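Local atomic coordinates of carbon monoxide dehydrogenase (Thermococcus sp. AM4, PDB entry 6T7J), a protein that catalyses the reversible oxidation of carbon monoxide to carbon dioxide, in this family at a nickel-iron-sulfur cluster, with ferredoxin as electron acceptor. Residues Ala99-Asp102 with His103-Val107; Gly230-Met233 with Ala234-Ser238; Val561-Gly564 with Thr565-Ala569. All coordinates share one frame; numbering follows the deposited sequence.

Contact 1 of 3, residues Ala99-Asp102 with His103-Val107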
loop_
_atom_site.group_PDB
_atom_site.type_symbol
_atom_site.label_atom_id
_atom_site.label_comp_id
_atom_site.label_asym_id
_atom_site.label_seq_id
_atom_site.Cartn_x
_atom_site.Cartn_y
_atom_site.Cartn_z
ATOM N N ALA A 99 -1.065 -2.662 8.742
ATOM C CA ALA A 99 -1.965 -3.180 9.767
ATOM C C ALA A 99 -1.451 -2.842 11.162
ATOM O O ALA A 99 -2.192 -2.308 12.007
ATOM C CB ALA A 99 -2.134 -4.689 9.600
ATOM N N HIS A 100 -0.171 -3.134 11.418
ATOM C CA HIS A 100 0.383 -2.832 12.736
ATOM C C HIS A 100 0.386 -1.332 13.011
ATOM O O HIS A 100 0.166 -0.906 14.153
ATOM C CB HIS A 100 1.791 -3.412 12.861
ATOM C CG HIS A 100 1.810 -4.896 13.055
ATOM N ND1 HIS A 100 2.830 -5.697 12.588
ATOM C CD2 HIS A 100 0.926 -5.727 13.658
ATOM C CE1 HIS A 100 2.575 -6.956 12.897
ATOM N NE2 HIS A 100 1.427 -7.002 13.548
ATOM N N SER A 101 0.586 -0.518 11.974
ATOM C CA SER A 101 0.630 0.926 12.155
ATOM C C SER A 101 -0.745 1.495 12.475
ATOM O O SER A 101 -0.861 2.405 13.297
ATOM C CB SER A 101 1.196 1.591 10.908
ATOM O OG SER A 101 0.796 2.947 10.868
ATOM N N ASP A 102 -1.795 0.987 11.828
ATOM C CA ASP A 102 -3.143 1.458 12.142
ATOM C C ASP A 102 -3.558 1.028 13.546
ATOM O O ASP A 102 -4.221 1.789 14.267
ATOM C CB ASP A 102 -4.134 0.946 11.099
ATOM C CG ASP A 102 -4.633 2.049 10.177
ATOM O OD1 ASP A 102 -4.111 3.181 10.260
ATOM O OD2 ASP A 102 -5.550 1.784 9.370
ATOM N N HIS A 103 -3.178 -0.189 13.945
ATOM C CA HIS A 103 -3.348 -0.614 15.335
ATOM C C HIS A 103 -2.701 0.389 16.294
ATOM O O HIS A 103 -3.348 0.912 17.223
ATOM C CB HIS A 103 -2.743 -2.014 15.484
ATOM C CG HIS A 103 -2.975 -2.662 16.814
ATOM N ND1 HIS A 103 -3.476 -1.988 17.906
ATOM C CD2 HIS A 103 -2.757 -3.934 17.225
ATOM C CE1 HIS A 103 -3.561 -2.817 18.932
ATOM N NE2 HIS A 103 -3.132 -4.004 18.544
ATOM N N ALA A 104 -1.416 0.674 16.068
ATOM C CA ALA A 104 -0.703 1.633 16.904
ATOM C C ALA A 104 -1.361 3.005 16.863
ATOM O O ALA A 104 -1.389 3.713 17.872
ATOM C CB ALA A 104 0.754 1.728 16.462
ATOM N N ARG A 105 -1.892 3.401 15.705
ATOM C CA ARG A 105 -2.495 4.724 15.566
ATOM C C ARG A 105 -3.758 4.846 16.403
ATOM O O ARG A 105 -3.995 5.885 17.030
ATOM C CB ARG A 105 -2.799 5.007 14.094
ATOM C CG ARG A 105 -2.975 6.481 13.760
ATOM C CD ARG A 105 -3.678 6.661 12.423
ATOM N NE ARG A 105 -3.237 5.686 11.429
ATOM C CZ ARG A 105 -2.265 5.901 10.548
ATOM N NH1 ARG A 105 -1.930 4.956 9.681
ATOM N NH2 ARG A 105 -1.623 7.061 10.532
ATOM N N ASP A 106 -4.584 3.798 16.422
ATOM C CA ASP A 106 -5.768 3.821 17.276
ATOM C C ASP A 106 -5.381 3.903 18.751
ATOM O O ASP A 106 -5.974 4.681 19.523
ATOM C CB ASP A 106 -6.631 2.590 17.007
ATOM C CG ASP A 106 -7.306 2.642 15.648
ATOM O OD1 ASP A 106 -7.456 3.757 15.104
ATOM O OD2 ASP A 106 -7.681 1.572 15.123
ATOM N N VAL A 107 -4.377 3.121 19.164
ATOM C CA VAL A 107 -3.988 3.215 20.571
ATOM C C VAL A 107 -3.376 4.583 20.877
ATOM O O VAL A 107 -3.554 5.116 21.979
ATOM C CB VAL A 107 -3.041 2.069 20.972
ATOM C CG1 VAL A 107 -2.811 2.091 22.477
ATOM C CG2 VAL A 107 -3.628 0.734 20.553
#

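Contact 2 of 3, residues Gly230-Met233 with Ala234-Ser238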
loop_
_atom_site.group_PDB
_atom_site.type_symbol
_atom_site.label_atom_id
_atom_site.label_comp_id
_atom_site.label_asym_id
_atom_site.label_seq_id
_atom_site.Cartn_x
_atom_site.Cartn_y
_atom_site.Cartn_z
ATOM N N GLY A 230 6.141 1.337 15.179
ATOM C CA GLY A 230 4.705 1.119 15.189
ATOM C C GLY A 230 4.247 0.047 16.156
ATOM O O GLY A 230 3.474 0.321 17.078
ATOM N N SER A 231 4.716 -1.186 15.952
ATOM C CA SER A 231 4.409 -2.255 16.897
ATOM C C SER A 231 4.960 -1.936 18.282
ATOM O O SER A 231 4.327 -2.246 19.302
ATOM C CB SER A 231 4.973 -3.581 16.385
ATOM O OG SER A 231 4.022 -4.276 15.599
ATOM N N MET A 232 6.138 -1.307 18.333
ATOM C CA MET A 232 6.730 -0.913 19.608
ATOM C C MET A 232 5.847 0.095 20.334
ATOM O O MET A 232 5.617 -0.021 21.544
ATOM C CB MET A 232 8.127 -0.337 19.374
ATOM C CG MET A 232 8.937 -0.149 20.643
ATOM S SD MET A 232 9.548 -1.708 21.309
ATOM C CE MET A 232 10.894 -2.053 20.185
ATOM N N MET A 233 5.352 1.102 19.606
ATOM C CA MET A 233 4.431 2.064 20.202
ATOM C C MET A 233 3.157 1.381 20.672
ATOM O O MET A 233 2.651 1.679 21.759
ATOM C CB MET A 233 4.092 3.164 19.202
ATOM C CG MET A 233 5.120 4.276 19.093
ATOM S SD MET A 233 4.671 5.455 17.803
ATOM C CE MET A 233 3.025 4.890 17.411
ATOM N N ALA A 234 2.616 0.473 19.857
ATOM C CA ALA A 234 1.419 -0.258 20.255
ATOM C C ALA A 234 1.632 -0.958 21.592
ATOM O O ALA A 234 0.829 -0.807 22.520
ATOM C CB ALA A 234 1.032 -1.265 19.171
ATOM N N THR A 235 2.734 -1.703 21.713
ATOM C CA THR A 235 2.999 -2.445 22.945
ATOM C C THR A 235 3.202 -1.505 24.128
ATOM O O THR A 235 2.601 -1.689 25.197
ATOM C CB THR A 235 4.221 -3.348 22.759
ATOM O OG1 THR A 235 3.925 -4.368 21.796
ATOM C CG2 THR A 235 4.613 -3.999 24.080
ATOM N N TYR A 236 4.051 -0.485 23.957
ATOM C CA TYR A 236 4.367 0.411 25.066
ATOM C C TYR A 236 3.131 1.162 25.543
ATOM O O TYR A 236 2.906 1.296 26.751
ATOM C CB TYR A 236 5.466 1.390 24.653
ATOM C CG TYR A 236 6.833 1.055 25.211
ATOM C CD1 TYR A 236 7.269 1.605 26.410
ATOM C CD2 TYR A 236 7.690 0.193 24.535
ATOM C CE1 TYR A 236 8.520 1.304 26.923
ATOM C CE2 TYR A 236 8.944 -0.113 25.042
ATOM C CZ TYR A 236 9.352 0.446 26.236
ATOM O OH TYR A 236 10.596 0.147 26.746
ATOM N N LEU A 237 2.302 1.641 24.612
ATOM C CA LEU A 237 1.114 2.389 25.003
ATOM C C LEU A 237 0.035 1.482 25.578
ATOM O O LEU A 237 -0.686 1.892 26.494
ATOM C CB LEU A 237 0.572 3.176 23.813
ATOM C CG LEU A 237 1.428 4.374 23.397
ATOM C CD1 LEU A 237 0.704 5.199 22.363
ATOM C CD2 LEU A 237 1.794 5.227 24.598
ATOM N N SER A 238 -0.093 0.251 25.070
ATOM C CA SER A 238 -1.024 -0.691 25.681
ATOM C C SER A 238 -0.613 -1.004 27.113
ATOM O O SER A 238 -1.468 -1.128 27.997
ATOM C CB SER A 238 -1.103 -1.969 24.849
ATOM O OG SER A 238 -1.214 -1.673 23.470
#

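Contact 3 of 3, residues Val561-Gly564 with Thr565-Ala569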
loop_
_atom_site.group_PDB
_atom_site.type_symbol
_atom_site.label_atom_id
_atom_site.label_comp_id
_atom_site.label_asym_id
_atom_site.label_seq_id
_atom_site.Cartn_x
_atom_site.Cartn_y
_atom_site.Cartn_z
ATOM N N VAL A 561 4.777 -11.509 7.442
ATOM C CA VAL A 561 5.886 -11.196 6.546
ATOM C C VAL A 561 6.655 -9.987 7.059
ATOM O O VAL A 561 7.893 -9.987 7.091
ATOM C CB VAL A 561 5.376 -10.976 5.112
ATOM C CG1 VAL A 561 6.542 -10.675 4.179
ATOM C CG2 VAL A 561 4.599 -12.192 4.635
ATOM N N SER A 562 5.936 -8.941 7.479
ATOM C CA SER A 562 6.611 -7.776 8.046
ATOM C C SER A 562 7.393 -8.145 9.303
ATOM O O SER A 562 8.523 -7.680 9.502
ATOM C CB SER A 562 5.598 -6.673 8.354
ATOM O OG SER A 562 6.242 -5.554 8.938
ATOM N N ILE A 563 6.804 -8.983 10.161
ATOM C CA ILE A 563 7.461 -9.372 11.408
ATOM C C ILE A 563 8.740 -10.147 11.117
ATOM O O ILE A 563 9.797 -9.875 11.698
ATOM C CB ILE A 563 6.502 -10.186 12.293
ATOM C CG1 ILE A 563 5.392 -9.294 12.850
ATOM C CG2 ILE A 563 7.262 -10.857 13.425
ATOM C CD1 ILE A 563 4.198 -10.064 13.368
ATOM N N GLY A 564 8.659 -11.136 10.224
ATOM C CA GLY A 564 9.846 -11.896 9.873
ATOM C C GLY A 564 10.916 -11.030 9.240
ATOM O O GLY A 564 12.109 -11.195 9.515
ATOM N N THR A 565 10.502 -10.075 8.401
ATOM C CA THR A 565 11.476 -9.206 7.755
ATOM C C THR A 565 12.178 -8.309 8.768
ATOM O O THR A 565 13.393 -8.108 8.677
ATOM C CB THR A 565 10.807 -8.369 6.665
ATOM O OG1 THR A 565 10.169 -9.236 5.720
ATOM C CG2 THR A 565 11.842 -7.516 5.942
ATOM N N TYR A 566 11.445 -7.766 9.747
ATOM C CA TYR A 566 12.131 -6.914 10.713
ATOM C C TYR A 566 12.877 -7.720 11.765
ATOM O O TYR A 566 13.806 -7.190 12.386
ATOM C CB TYR A 566 11.170 -5.894 11.353
ATOM C CG TYR A 566 10.178 -6.338 12.422
ATOM C CD1 TYR A 566 10.597 -6.876 13.635
ATOM C CD2 TYR A 566 8.817 -6.131 12.242
ATOM C CE1 TYR A 566 9.685 -7.246 14.608
ATOM C CE2 TYR A 566 7.900 -6.494 13.211
ATOM C CZ TYR A 566 8.339 -7.050 14.389
ATOM O OH TYR A 566 7.427 -7.409 15.355
ATOM N N PHE A 567 12.524 -8.990 11.959
ATOM C CA PHE A 567 13.402 -9.869 12.720
ATOM C C PHE A 567 14.729 -10.041 11.996
ATOM O O PHE A 567 15.796 -9.774 12.561
ATOM C CB PHE A 567 12.726 -11.219 12.962
ATOM C CG PHE A 567 11.862 -11.249 14.193
ATOM C CD1 PHE A 567 12.040 -10.314 15.199
ATOM C CD2 PHE A 567 10.871 -12.203 14.340
ATOM C CE1 PHE A 567 11.250 -10.333 16.330
ATOM C CE2 PHE A 567 10.075 -12.226 15.472
ATOM C CZ PHE A 567 10.265 -11.291 16.467
ATOM N N VAL A 568 14.678 -10.444 10.723
ATOM C CA VAL A 568 15.898 -10.551 9.923
ATOM C C VAL A 568 16.704 -9.259 10.011
ATOM O O VAL A 568 17.893 -9.268 10.349
ATOM C CB VAL A 568 15.559 -10.906 8.464
ATOM C CG1 VAL A 568 16.789 -10.755 7.584
ATOM C CG2 VAL A 568 15.010 -12.324 8.373
ATOM N N ALA A 569 16.050 -8.124 9.748
ATOM C CA ALA A 569 16.734 -6.835 9.746
ATOM C C ALA A 569 17.297 -6.483 11.116
ATOM O O ALA A 569 18.282 -5.743 11.208
ATOM C CB ALA A 569 15.780 -5.739 9.271
#

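Contact 1 of 3, residues Ala99-Asp102 with His103-Val107
His103 follows the helical pattern, its N giving a hydrogen bond to Ala99 O at 3.0 Å. Its CB lies 3.4 Å from His100 O. Ala104 N bonds to His100 O at 2.9 Å, and the Ala104 methyl faces Ala234 of helix 212-242. Arg105 carries the side-chain contact. Its CG stands anti to the backbone N (chi1 -160°), and a bend at chi3 (-39°) turns the guanidinium back toward Asp102. NE and NH1 both bond to Asp102 OD1, each at 2.9 Å, in a side-on salt bridge. OD1 sits at the guanidinium edge, close to its plane. Both nitrogens use the one oxygen, and the carboxylate and guanidinium planes are 84° apart, unlike a coplanar two-oxygen pair. NE meets OD1 nearly along the C-O axis; NH1 comes from the anti side, tilted out of the carboxylate plane. The outer nitrogen, NH2, makes a salt bridge with Asp194. A leucine in place of Arg105 would probably leave Asp102 OD1 and Asp194 without this shared positive partner. Asp106 N bonds to Asp102 O at 3.0 Å, while its carboxylate turns to Tyr341 and Lys365. Asp102 OD2 is hydrogen-bonded to His202 of the second subunit. The arrangement is an i to i+3 ion pair on a buried alpha-helix, placed at the dimer interface.

Contact 2 of 3, residues Gly230-Met233 with Ala234-Ser238
Met232 and Tyr236 are brought side by side by the first two torsions of the methionine chain. CG of Met232 stands anti to the backbone N (chi1 -169°). The bend at chi2 (74°) sets SD beside the ring edge, and the bend at chi3 points CE away from the ring. The two side chains point the same way from the helix. Met232 SD lies 5.3 Å from the centroid of the Tyr236 ring, 81° off the ring normal. This is a Met-aromatic contact at the ring edge. The ring atom nearest SD is Tyr236 CE2, at 4.1 Å. Met232 CG completes the apolar contact against Tyr236 CD2. The same ring edge has Met232 O near its plane, 3.6 Å from CD2, while Tyr236 N bonds to that oxygen at 2.9 Å. Leu237 N bonds to Met233 O, one turn back, and its CG lies 3.4 Å from that oxygen. Thr235 turns its hydroxyl to Asp524 and Ser526. Met233 leads to helix 146-162, where it meets Leu157 and Phe161. Lys129 makes a cation-pi contact with the tyrosine ring. The sulfur and the carbonyl oxygen both meet the C-H rim of the ring, which is likely to be slightly positive. Weak electrostatics and dispersion therefore probably hold the ring here.

Contact 3 of 3, residues Val561-Gly564 with Thr565-Ala569
The Tyr566 ring lies with one face against the backbone of Ile563. Ile563 CA is 3.8 Å from the ring centroid and 27° off the normal, a CH-pi contact. Ile563 O sits on the same face, 3.6 Å above the plane and over the centre. Ser562 O approaches the ring obliquely and comes within 3.2 Å of Tyr566 CD2. The Phe567 ring also meets Ile563 O obliquely. The tyrosine reaches this place because its CG lies between the backbone N and the carbonyl carbon (chi1 76°), a crowded position that swings the ring back along the preceding turn. Ile563 then divides its branches. CG1 runs beside the phenol and comes 3.7 Å from Tyr566 OH. CG2, anti to the backbone N, packs 3.7 Å from Phe567 CE2. One isoleucine thus touches two aromatic rings. Both rings also pack against Leu529 of helix 525-538.

Thr565 grips the preceding turn twice. Its N bonds to Val561 O at 2.9 Å, and its OG1 gives a second bond to the same oxygen at 2.8 Å. The hydroxyl comes from above the carbonyl plane, 36° out of it, and the amide approaches from the opposite face. The bond draws the polar hydroxyl back onto the backbone of a buried helix. Ser562 OG bonds to Asp226 of helix 212-242. The backbone bonds of Tyr566, Phe567 and Val568 continue the alpha-helix. Helix 558-569 links strands 548-552 and 574-576 of a parallel sheet, a beta-alpha-beta crossover of Rossmann-like type. Lys559, at its start, belongs to the pocket of the broken Fe4S4 cluster.

Overall arrangement
The three contacts come in series along the chain, on helices 81-115, 212-242 and 558-569. Contacts 1 and 2 have centres about 9 Å apart. Their helices pack directly: Ala104 CB lies 3.1 Å from Gly230 O, and Val107 meets Leu237. Contact 3 is about 18 Å from contact 1 between centres, but the two touch where His100 CE1 meets Ile563 CD1 at 3.5 Å. Contacts 2 and 3 do not touch. Asp226 of helix 212-242 bonds to His100, Ser231 and Ser562, so one carboxylate serves all three contacts. The side chains of His100 and Ile563 are each about 6 Å from the broken Fe4S4 cluster, which places this helix junction beside the metal site.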